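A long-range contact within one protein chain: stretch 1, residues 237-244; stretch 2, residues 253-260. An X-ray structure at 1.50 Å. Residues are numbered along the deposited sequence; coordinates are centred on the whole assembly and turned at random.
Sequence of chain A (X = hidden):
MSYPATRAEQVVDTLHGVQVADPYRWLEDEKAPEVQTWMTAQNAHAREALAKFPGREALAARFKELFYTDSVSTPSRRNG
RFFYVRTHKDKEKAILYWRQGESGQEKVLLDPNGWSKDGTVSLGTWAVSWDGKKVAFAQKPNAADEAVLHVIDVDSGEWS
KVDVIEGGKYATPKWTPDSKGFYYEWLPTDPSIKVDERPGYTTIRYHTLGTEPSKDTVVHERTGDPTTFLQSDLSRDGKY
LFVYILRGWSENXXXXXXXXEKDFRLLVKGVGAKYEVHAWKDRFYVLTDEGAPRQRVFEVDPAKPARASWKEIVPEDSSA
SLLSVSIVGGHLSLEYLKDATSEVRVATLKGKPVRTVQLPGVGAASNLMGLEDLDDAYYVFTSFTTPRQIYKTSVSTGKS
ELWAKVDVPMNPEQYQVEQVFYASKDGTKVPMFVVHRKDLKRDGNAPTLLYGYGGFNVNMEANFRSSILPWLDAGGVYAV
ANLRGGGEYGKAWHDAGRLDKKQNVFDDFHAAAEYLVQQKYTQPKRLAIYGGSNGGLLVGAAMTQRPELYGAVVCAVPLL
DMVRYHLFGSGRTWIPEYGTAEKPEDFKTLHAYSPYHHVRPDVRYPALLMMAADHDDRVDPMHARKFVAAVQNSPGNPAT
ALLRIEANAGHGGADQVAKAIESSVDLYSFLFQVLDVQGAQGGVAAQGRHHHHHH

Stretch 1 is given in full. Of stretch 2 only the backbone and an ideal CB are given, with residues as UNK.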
ATOM      1  N   ASP A 237      -8.220 -10.846  25.752  1.00 16.21           N
ATOM      2  CA  ASP A 237      -8.339 -10.959  27.200  1.00 18.33           C
ATOM      3  C   ASP A 237      -7.291 -10.154  27.966  1.00 15.00           C
ATOM      4  O   ASP A 237      -7.266 -10.152  29.203  1.00 15.76           O
ATOM      5  CB  ASP A 237      -8.338 -12.444  27.648  1.00 19.57           C
ATOM      6  CG  ASP A 237      -7.086 -13.231  27.214  1.00 23.09           C
ATOM      7  OD1 ASP A 237      -6.013 -12.640  26.927  1.00 18.51           O
ATOM      8  OD2 ASP A 237      -7.105 -14.484  27.156  1.00 21.84           O
ATOM      9  N   GLY A 238      -6.398  -9.469  27.230  1.00 14.66           N
ATOM     10  CA  GLY A 238      -5.366  -8.668  27.856  1.00 14.00           C
ATOM     11  C   GLY A 238      -4.226  -9.462  28.477  1.00 13.14           C
ATOM     12  O   GLY A 238      -3.322  -8.901  29.080  1.00 13.48           O
ATOM     13  N   LYS A 239      -4.247 -10.777  28.314  1.00 12.23           N
ATOM     14  CA  LYS A 239      -3.320 -11.622  29.050  1.00 13.98           C
ATOM     15  C   LYS A 239      -2.010 -11.868  28.314  1.00 11.46           C
ATOM     16  O   LYS A 239      -1.036 -12.282  28.923  1.00 12.40           O
ATOM     17  CB  LYS A 239      -3.967 -12.965  29.410  1.00 19.36           C
ATOM     18  CG  LYS A 239      -5.047 -12.859  30.493  1.00 21.84           C
ATOM     19  CD  LYS A 239      -4.501 -12.379  31.841  1.00 26.10           C
ATOM     20  CE  LYS A 239      -5.553 -12.430  32.959  1.00 26.80           C
ATOM     21  NZ  LYS A 239      -5.860 -11.053  33.481  1.00 28.78           N
ATOM     22  N   TYR A 240      -1.983 -11.599  27.011  1.00  8.56           N
ATOM     23  CA  TYR A 240      -0.791 -11.858  26.206  1.00  8.85           C
ATOM     24  C   TYR A 240      -0.453 -10.630  25.386  1.00  7.83           C
ATOM     25  O   TYR A 240      -1.211 -10.176  24.528  1.00  9.24           O
ATOM     26  CB  TYR A 240      -0.971 -13.113  25.330  1.00  7.79           C
ATOM     27  CG  TYR A 240      -1.362 -14.352  26.112  1.00  8.87           C
ATOM     28  CD1 TYR A 240      -0.403 -15.109  26.782  1.00  8.58           C
ATOM     29  CD2 TYR A 240      -2.692 -14.751  26.199  1.00  9.12           C
ATOM     30  CE1 TYR A 240      -0.757 -16.208  27.509  1.00 10.15           C
ATOM     31  CE2 TYR A 240      -3.053 -15.872  26.926  1.00 10.03           C
ATOM     32  CZ  TYR A 240      -2.070 -16.580  27.581  1.00  9.32           C
ATOM     33  OH  TYR A 240      -2.384 -17.714  28.344  1.00 12.15           O
ATOM     34  N   LEU A 241       0.717 -10.100  25.678  1.00  7.30           N
ATOM     35  CA  LEU A 241       1.313  -9.008  24.925  1.00  7.69           C
ATOM     36  C   LEU A 241       2.417  -9.526  24.004  1.00  8.07           C
ATOM     37  O   LEU A 241       3.306 -10.231  24.426  1.00 10.17           O
ATOM     38  CB  LEU A 241       1.868  -7.984  25.906  1.00  9.87           C
ATOM     39  CG  LEU A 241       2.670  -6.827  25.330  1.00 11.09           C
ATOM     40  CD1 LEU A 241       1.790  -5.901  24.531  1.00 11.45           C
ATOM     41  CD2 LEU A 241       3.352  -6.111  26.483  1.00 12.34           C
ATOM     42  N   PHE A 242       2.328  -9.174  22.725  1.00  7.06           N
ATOM     43  CA  PHE A 242       3.296  -9.573  21.706  1.00  7.17           C
ATOM     44  C   PHE A 242       4.063  -8.362  21.160  1.00  8.22           C
ATOM     45  O   PHE A 242       3.492  -7.275  20.974  1.00  9.68           O
ATOM     46  CB  PHE A 242       2.580 -10.243  20.530  1.00  9.32           C
ATOM     47  CG  PHE A 242       1.885 -11.496  20.901  1.00 10.84           C
ATOM     48  CD1 PHE A 242       2.591 -12.666  21.031  1.00 10.57           C
ATOM     49  CD2 PHE A 242       0.533 -11.492  21.140  1.00 11.29           C
ATOM     50  CE1 PHE A 242       1.945 -13.842  21.412  1.00 11.81           C
ATOM     51  CE2 PHE A 242      -0.119 -12.632  21.533  1.00 13.01           C
ATOM     52  CZ  PHE A 242       0.597 -13.809  21.674  1.00 10.52           C
ATOM     53  N   VAL A 243       5.345  -8.571  20.912  1.00  7.84           N
ATOM     54  CA  VAL A 243       6.185  -7.609  20.222  1.00  8.71           C
ATOM     55  C   VAL A 243       6.878  -8.325  19.081  1.00  7.96           C
ATOM     56  O   VAL A 243       7.519  -9.370  19.253  1.00  9.14           O
ATOM     57  CB  VAL A 243       7.184  -6.954  21.163  1.00  7.57           C
ATOM     58  CG1 VAL A 243       8.201  -6.109  20.386  1.00  8.66           C
ATOM     59  CG2 VAL A 243       6.457  -6.071  22.193  1.00  8.33           C
ATOM     60  N   TYR A 244       6.742  -7.731  17.900  1.00  7.64           N
ATOM     61  CA  TYR A 244       7.354  -8.206  16.671  1.00  7.49           C
ATOM     62  C   TYR A 244       8.545  -7.338  16.297  1.00  7.18           C
ATOM     63  O   TYR A 244       8.454  -6.119  16.372  1.00  7.60           O
ATOM     64  CB  TYR A 244       6.333  -8.134  15.543  1.00  7.80           C
ATOM     65  CG  TYR A 244       5.095  -9.004  15.679  1.00 10.19           C
ATOM     66  CD1 TYR A 244       5.082 -10.286  15.186  1.00 13.63           C
ATOM     67  CD2 TYR A 244       3.942  -8.506  16.233  1.00 13.97           C
ATOM     68  CE1 TYR A 244       3.964 -11.067  15.270  1.00 14.62           C
ATOM     69  CE2 TYR A 244       2.804  -9.296  16.332  1.00 12.89           C
ATOM     70  CZ  TYR A 244       2.827 -10.563  15.846  1.00 12.93           C
ATOM     71  OH  TYR A 244       1.701 -11.361  15.923  1.00 14.20           O
ATOM     72  N   UNK A 253      10.912 -11.776  14.154  1.00  8.35           N
ATOM     73  CA  UNK A 253      10.929 -12.407  15.459  1.00  8.45           C
ATOM     74  C   UNK A 253       9.637 -12.127  16.163  1.00  8.28           C
ATOM     75  O   UNK A 253       8.980 -11.105  15.916  1.00  9.04           O
ATOM     76  CB  UNK A 253      12.115 -11.925  16.296  1.00  8.45           C
ATOM     77  N   UNK A 254       9.293 -12.969  17.134  1.00  6.99           N
ATOM     78  CA  UNK A 254       8.145 -12.736  17.994  1.00  6.26           C
ATOM     79  C   UNK A 254       8.540 -12.934  19.459  1.00  6.70           C
ATOM     80  O   UNK A 254       9.060 -13.990  19.809  1.00  7.84           O
ATOM     81  CB  UNK A 254       6.991 -13.667  17.615  1.00  6.26           C
ATOM     82  N   UNK A 255       8.283 -11.915  20.268  1.00  7.38           N
ATOM     83  CA  UNK A 255       8.418 -11.956  21.720  1.00  7.80           C
ATOM     84  C   UNK A 255       7.048 -11.813  22.357  1.00  8.72           C
ATOM     85  O   UNK A 255       6.129 -11.219  21.800  1.00  8.76           O
ATOM     86  CB  UNK A 255       9.362 -10.859  22.217  1.00  7.80           C
ATOM     87  N   UNK A 256       6.883 -12.364  23.560  1.00  9.49           N
ATOM     88  CA  UNK A 256       5.648 -12.195  24.286  1.00  8.21           C
ATOM     89  C   UNK A 256       5.863 -12.222  25.778  1.00  8.43           C
ATOM     90  O   UNK A 256       6.891 -12.677  26.259  1.00  8.78           O
ATOM     91  CB  UNK A 256       4.645 -13.278  23.883  1.00  8.21           C
ATOM     92  N   UNK A 257       4.876 -11.693  26.471  1.00  8.34           N
ATOM     93  CA  UNK A 257       4.789 -11.833  27.911  1.00  9.34           C
ATOM     94  C   UNK A 257       3.359 -11.664  28.358  1.00 11.49           C
ATOM     95  O   UNK A 257       2.493 -11.208  27.609  1.00 11.21           O
ATOM     96  CB  UNK A 257       5.695 -10.822  28.616  1.00  9.34           C
ATOM     97  N   UNK A 258       3.117 -12.046  29.608  1.00 12.16           N
ATOM     98  CA  UNK A 258       1.904 -11.650  30.305  1.00 13.79           C
ATOM     99  C   UNK A 258       2.228 -10.270  30.886  1.00 14.46           C
ATOM    100  O   UNK A 258       3.285 -10.068  31.468  1.00 14.15           O
ATOM    101  CB  UNK A 258       1.489 -12.658  31.378  1.00 13.79           C
ATOM    102  N   UNK A 259       1.380  -9.272  30.658  1.00 17.03           N
ATOM    103  CA  UNK A 259       1.650  -7.930  31.189  1.00 17.71           C
ATOM    104  C   UNK A 259       1.939  -7.965  32.689  1.00 19.06           C
ATOM    105  O   UNK A 259       1.224  -8.625  33.420  1.00 20.77           O
ATOM    106  CB  UNK A 259       0.465  -7.003  30.911  1.00 17.71           C
ATOM    107  N   UNK A 260       2.985  -7.274  33.116  1.00 19.40           N
ATOM    108  CA  UNK A 260       3.403  -7.308  34.507  1.00 21.32           C
ATOM    109  C   UNK A 260       4.622  -8.186  34.731  1.00 21.57           C
ATOM    110  O   UNK A 260       5.351  -7.975  35.699  1.00 23.36           O
ATOM    111  CB  UNK A 260       2.249  -7.797  35.385  1.00 21.32           C
TER

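The two stretches pair as antiparallel strands, their N-to-C directions 156° apart, so the side chains of 254-257 alternate between the face carrying Phe 242 and Tyr 244 and the face carrying Leu 241 and Val 243.

At position 253 CA-to-CB points sideways, and nothing of stretch 1 lies within 5.5 Å of the ideal CB. Stretch 1 therefore sets little preference, and many side chains would fit. The residue is Asp 253, whose carboxylate leads away and is hydrogen-bonded elsewhere in the structure; its backbone O lies 3.4 Å from Tyr 244 CA in a CA-H...O contact.

Position 254 is a non-hydrogen-bonded partner of Tyr 244, and its ideal CB is 4.6 Å from Tyr 244 CD1, on the face shared with Phe 242. With two aromatic rings nearby, an apolar side chain is expected, and phi/psi of -132/125° suits the beta-branched ones as well as leucine or methionine. Val 254 spans both rings: CG2 lies 3.7 Å from Tyr 244 CE1 and CG1 lies 4.1 Å from Phe 242 CD1.

Position 255 turns to the face of Val 243, and its backbone is bonded both ways: its N to Val 243 O at 2.8 Å, and Val 243 N to its O at 2.9 Å. The ideal CB is 3.8 Å from Val 243 O, but beyond it stretch 1 offers no pocket, so beta-branched, aromatic or long polar residues would all serve. Tyr 255, with chi1 in m, carries its ring away from stretch 1, leaving Val 243 O near the plane of the ring at its edge.

At position 256 the strands come close, with CA atoms 4.4 Å apart opposite Phe 242. The ideal CB is 3.6 Å from Phe 242 CD1, and Tyr 240 extends its ring along the same side, favouring a large apolar or aromatic residue. In Trp 256, chi1 in p brings CZ3 to 3.7 Å from Tyr 240 CD1, at the edge of the tyrosine ring; the two ring planes meet obliquely at 51°.

Position 257 shares the face of Leu 241 and closes a second pair of backbone bonds, Leu 241 N to its O at 2.8 Å and its N to Leu 241 O at 3.0 Å. A side chain with an aliphatic stem would suit, whatever its tip. In Lys 257, CG lies 4.3 Å from Leu 241 CD2, and the chain then leads away.

At position 258 the ideal CB points sideways, 3.5 Å from Lys 239 O, and a long polar chain could run towards the Tyr 240 hydroxyl. Arg 258 does so: water 1 bridges, 2.8 Å from Arg 258 NH2 and 2.6 Å from Tyr 240 OH, to which it donates.

At position 259 CA-to-CB points sideways, the ideal CB 4.6 Å from Gly 238 O and 5.3 Å from Leu 241 CB; with phi -52°, proline or another compact apolar residue would suit. Pro 259 sets CG 3.4 Å from Gly 238 O and 4.3 Å from Leu 241 CB.

Position 260 has phi 103°, where a CB would jam against the preceding carbonyl; it is Gly 260.

Stretch 2 (253-260) DVYWKRPG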
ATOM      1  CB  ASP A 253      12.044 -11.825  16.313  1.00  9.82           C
ATOM      2  CG  ASP A 253      13.410 -12.016  15.709  1.00 11.17           C
ATOM      3  OD1 ASP A 253      13.609 -12.979  14.935  1.00 12.26           O
ATOM      4  OD2 ASP A 253      14.345 -11.227  15.975  1.00 15.56           O
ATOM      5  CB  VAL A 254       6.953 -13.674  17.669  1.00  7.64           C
ATOM      6  CG1 VAL A 254       5.758 -13.312  18.543  1.00  9.01           C
ATOM      7  CG2 VAL A 254       6.574 -13.563  16.200  1.00  9.54           C
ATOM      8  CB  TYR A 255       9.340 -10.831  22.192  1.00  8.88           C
ATOM      9  CG  TYR A 255      10.780 -11.008  21.728  1.00 10.30           C
ATOM     10  CD1 TYR A 255      11.191 -10.596  20.458  1.00 11.17           C
ATOM     11  CD2 TYR A 255      11.726 -11.599  22.557  1.00 11.25           C
ATOM     12  CE1 TYR A 255      12.508 -10.773  20.041  1.00 12.39           C
ATOM     13  CE2 TYR A 255      13.045 -11.761  22.146  1.00 13.50           C
ATOM     14  CZ  TYR A 255      13.427 -11.363  20.892  1.00 13.54           C
ATOM     15  OH  TYR A 255      14.743 -11.538  20.489  1.00 16.61           O
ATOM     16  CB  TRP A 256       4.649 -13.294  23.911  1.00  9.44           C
ATOM     17  CG  TRP A 256       5.014 -14.670  24.384  1.00  9.26           C
ATOM     18  CD1 TRP A 256       5.936 -15.512  23.835  1.00 10.52           C
ATOM     19  CD2 TRP A 256       4.423 -15.384  25.472  1.00  9.45           C
ATOM     20  NE1 TRP A 256       5.975 -16.695  24.536  1.00 12.44           N
ATOM     21  CE2 TRP A 256       5.050 -16.642  25.540  1.00 10.19           C
ATOM     22  CE3 TRP A 256       3.444 -15.074  26.414  1.00 10.09           C
ATOM     23  CZ2 TRP A 256       4.715 -17.594  26.504  1.00 11.94           C
ATOM     24  CZ3 TRP A 256       3.113 -16.010  27.368  1.00 12.16           C
ATOM     25  CH2 TRP A 256       3.743 -17.260  27.399  1.00 11.07           C
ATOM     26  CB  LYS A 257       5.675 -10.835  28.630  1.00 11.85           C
ATOM     27  CG  LYS A 257       5.310  -9.377  28.512  1.00 12.51           C
ATOM     28  CD  LYS A 257       6.495  -8.605  29.065  1.00 17.33           C
ATOM     29  CE  LYS A 257       6.165  -7.311  29.626  1.00 19.15           C
ATOM     30  NZ  LYS A 257       7.435  -6.880  30.312  1.00 18.63           N
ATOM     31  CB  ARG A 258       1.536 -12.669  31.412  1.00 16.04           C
ATOM     32  CG  ARG A 258       1.295 -14.104  30.888  1.00 19.72           C
ATOM     33  CD  ARG A 258       0.798 -15.136  31.945  1.00 22.84           C
ATOM     34  NE  ARG A 258       0.774 -16.510  31.409  1.00 24.79           N
ATOM     35  CZ  ARG A 258       1.839 -17.307  31.237  1.00 26.86           C
ATOM     36  NH1 ARG A 258       3.064 -16.918  31.578  1.00 28.05           N
ATOM     37  NH2 ARG A 258       1.681 -18.519  30.712  1.00 27.74           N
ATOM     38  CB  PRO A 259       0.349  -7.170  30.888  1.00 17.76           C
ATOM     39  CG  PRO A 259      -0.186  -7.843  29.670  1.00 18.10           C
ATOM     40  CD  PRO A 259       0.168  -9.302  29.823  1.00 17.08           C
TER
HETATM   41  O   HOH W   1      -0.960 -19.130  30.004  1.00 29.65           O
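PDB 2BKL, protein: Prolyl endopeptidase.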